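Local coordinates for DUF1993 domain-containing protein (Shewanella denitrificans, PDB 2OQM) that is of unknown function but belongs to the DinB-like proteins and is built as a bundle of long helices paired with a second subunit, at residues M20-L24 with T25-F29. Numbering follows the deposited sequence.
Sequences MLYDL and TVVQF. With EDO (1,2-ethanediol), chain G.
With chi1 at -179°, the Tyr22 ring swings away from its own backbone N and runs along the helix toward Val26 and Val27, one turn further on. Val26 CB sits over one ring face, 4.1 Å from the centroid, in a CH-pi contact, while its CG1 branch meets CE1. Val27 CG2 approaches obliquely at Tyr22 CE2, 3.3 Å away, and also lies near Asp23 OD1. The Thr25 hydroxyl, turned between its backbone N and carbonyl carbon (chi1 63°), donates to Leu21 O at 2.7 Å from Thr25 OG1. This bond supplements a weak one from Thr25 N to the same carbonyl and satisfies a hydroxyl in the buried interior. Beyond it the turns widen: Val27 N binds Tyr22 O at 3.1 Å, nearly straight and in the carbonyl plane, and Gln28 N binds Asp23 O at 3.0 Å, both i to i+5. Leu24 O lies over a face of the Phe29 ring and accepts a 2.7 Å hydrogen bond from O1 of a bound 1,2-ethanediol, which is also hydrogen-bonded to Tyr159 OH of the same chain and to Ile151 O of the second subunit. Asp23 OD2 bonds Tyr147 of that subunit. Such i to i+5 bonding marks a pi-type bulge within helix 13-50 of the DinB-like helical bundle, here on a part of the helix that contributes to the subunit interface.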
loop_
_atom_site.group_PDB
_atom_site.type_symbol
_atom_site.label_atom_id
_atom_site.label_comp_id
_atom_site.label_asym_id
_atom_site.label_seq_id
_atom_site.Cartn_x
_atom_site.Cartn_y
_atom_site.Cartn_z
HETATM N N MSE A 20 10.618 13.817 4.962
HETATM C CA MSE A 20 9.882 12.557 5.005
HETATM C C MSE A 20 8.597 12.592 4.168
HETATM O O MSE A 20 8.347 11.687 3.369
HETATM C CB MSE A 20 9.560 12.196 6.470
HETATM C CG MSE A 20 8.684 10.973 6.687
HETATM SE SE MSE A 20 9.575 9.341 6.065
HETATM C CE MSE A 20 10.513 9.025 7.624
ATOM N N LEU A 21 7.778 13.609 4.367
ATOM C CA LEU A 21 6.482 13.699 3.669
ATOM C C LEU A 21 6.683 13.852 2.173
ATOM O O LEU A 21 5.966 13.255 1.397
ATOM C CB LEU A 21 5.598 14.795 4.284
ATOM C CG LEU A 21 4.961 14.503 5.656
ATOM C CD1 LEU A 21 4.375 15.718 6.372
ATOM C CD2 LEU A 21 3.931 13.339 5.602
ATOM N N TYR A 22 7.679 14.643 1.768
ATOM C CA TYR A 22 8.117 14.746 0.365
ATOM C C TYR A 22 8.550 13.366 -0.227
ATOM O O TYR A 22 8.122 12.969 -1.304
ATOM C CB TYR A 22 9.283 15.764 0.262
ATOM C CG TYR A 22 9.792 15.960 -1.149
ATOM C CD1 TYR A 22 9.114 16.764 -2.059
ATOM C CD2 TYR A 22 10.936 15.303 -1.580
ATOM C CE1 TYR A 22 9.581 16.905 -3.355
ATOM C CE2 TYR A 22 11.415 15.438 -2.871
ATOM C CZ TYR A 22 10.739 16.237 -3.751
ATOM O OH TYR A 22 11.195 16.351 -5.028
ATOM N N ASP A 23 9.396 12.658 0.487
ATOM C CA ASP A 23 9.879 11.353 0.068
ATOM C C ASP A 23 8.780 10.305 0.002
ATOM O O ASP A 23 8.778 9.473 -0.886
ATOM C CB ASP A 23 11.004 10.882 1.015
ATOM C CG ASP A 23 12.315 11.617 0.783
ATOM O OD1 ASP A 23 12.469 12.252 -0.289
ATOM O OD2 ASP A 23 13.207 11.506 1.656
ATOM N N LEU A 24 7.827 10.351 0.926
ATOM C CA LEU A 24 6.755 9.356 0.965
ATOM C C LEU A 24 5.763 9.562 -0.175
ATOM O O LEU A 24 5.098 8.623 -0.595
ATOM C CB LEU A 24 6.006 9.468 2.277
ATOM C CG LEU A 24 6.656 8.962 3.547
ATOM C CD1 LEU A 24 5.884 9.434 4.792
ATOM C CD2 LEU A 24 6.771 7.443 3.462
ATOM N N THR A 25 5.620 10.810 -0.620
ATOM C CA THR A 25 4.545 11.167 -1.530
ATOM C C THR A 25 5.126 11.501 -2.872
ATOM O O THR A 25 5.168 10.635 -3.755
ATOM C CB THR A 25 3.632 12.274 -0.949
ATOM O OG1 THR A 25 4.350 13.509 -0.739
ATOM C CG2 THR A 25 2.943 11.795 0.385
ATOM N N VAL A 26 5.711 12.673 -3.024
ATOM C CA VAL A 26 6.261 13.041 -4.338
ATOM C C VAL A 26 7.196 11.977 -4.906
ATOM O O VAL A 26 7.077 11.545 -6.061
ATOM C CB VAL A 26 6.969 14.425 -4.314
ATOM C CG1 VAL A 26 7.695 14.703 -5.686
ATOM C CG2 VAL A 26 5.940 15.506 -4.089
ATOM N N VAL A 27 8.164 11.567 -4.106
ATOM C CA VAL A 27 9.217 10.717 -4.627
ATOM C C VAL A 27 8.699 9.259 -4.792
ATOM O O VAL A 27 8.732 8.697 -5.889
ATOM C CB VAL A 27 10.434 10.802 -3.757
ATOM C CG1 VAL A 27 11.559 9.868 -4.301
ATOM C CG2 VAL A 27 10.909 12.304 -3.684
ATOM N N GLN A 28 8.191 8.666 -3.735
ATOM C CA GLN A 28 7.753 7.268 -3.806
ATOM C C GLN A 28 6.516 7.066 -4.635
ATOM O O GLN A 28 6.416 6.074 -5.358
ATOM C CB GLN A 28 7.669 6.602 -2.394
ATOM C CG GLN A 28 7.219 5.159 -2.412
ATOM C CD GLN A 28 8.183 4.175 -3.059
ATOM O OE1 GLN A 28 9.363 4.482 -3.374
ATOM N NE2 GLN A 28 7.696 2.961 -3.232
ATOM N N PHE A 29 5.586 8.024 -4.631
ATOM C CA PHE A 29 4.431 7.901 -5.499
ATOM C C PHE A 29 4.798 8.014 -6.972
ATOM O O PHE A 29 4.156 7.358 -7.819
ATOM C CB PHE A 29 3.400 8.989 -5.247
ATOM C CG PHE A 29 2.631 8.889 -3.934
ATOM C CD1 PHE A 29 2.714 7.775 -3.105
ATOM C CD2 PHE A 29 1.753 9.910 -3.590
ATOM C CE1 PHE A 29 1.949 7.717 -1.919
ATOM C CE2 PHE A 29 1.001 9.847 -2.440
ATOM C CZ PHE A 29 1.112 8.733 -1.598
HETATM C C1 EDO G . 4.912 5.662 1.203
HETATM O O1 EDO G . 4.708 6.000 -0.152
HETATM C C2 EDO G . 6.101 4.729 1.331
HETATM O O2 EDO G . 5.905 3.591 0.517
#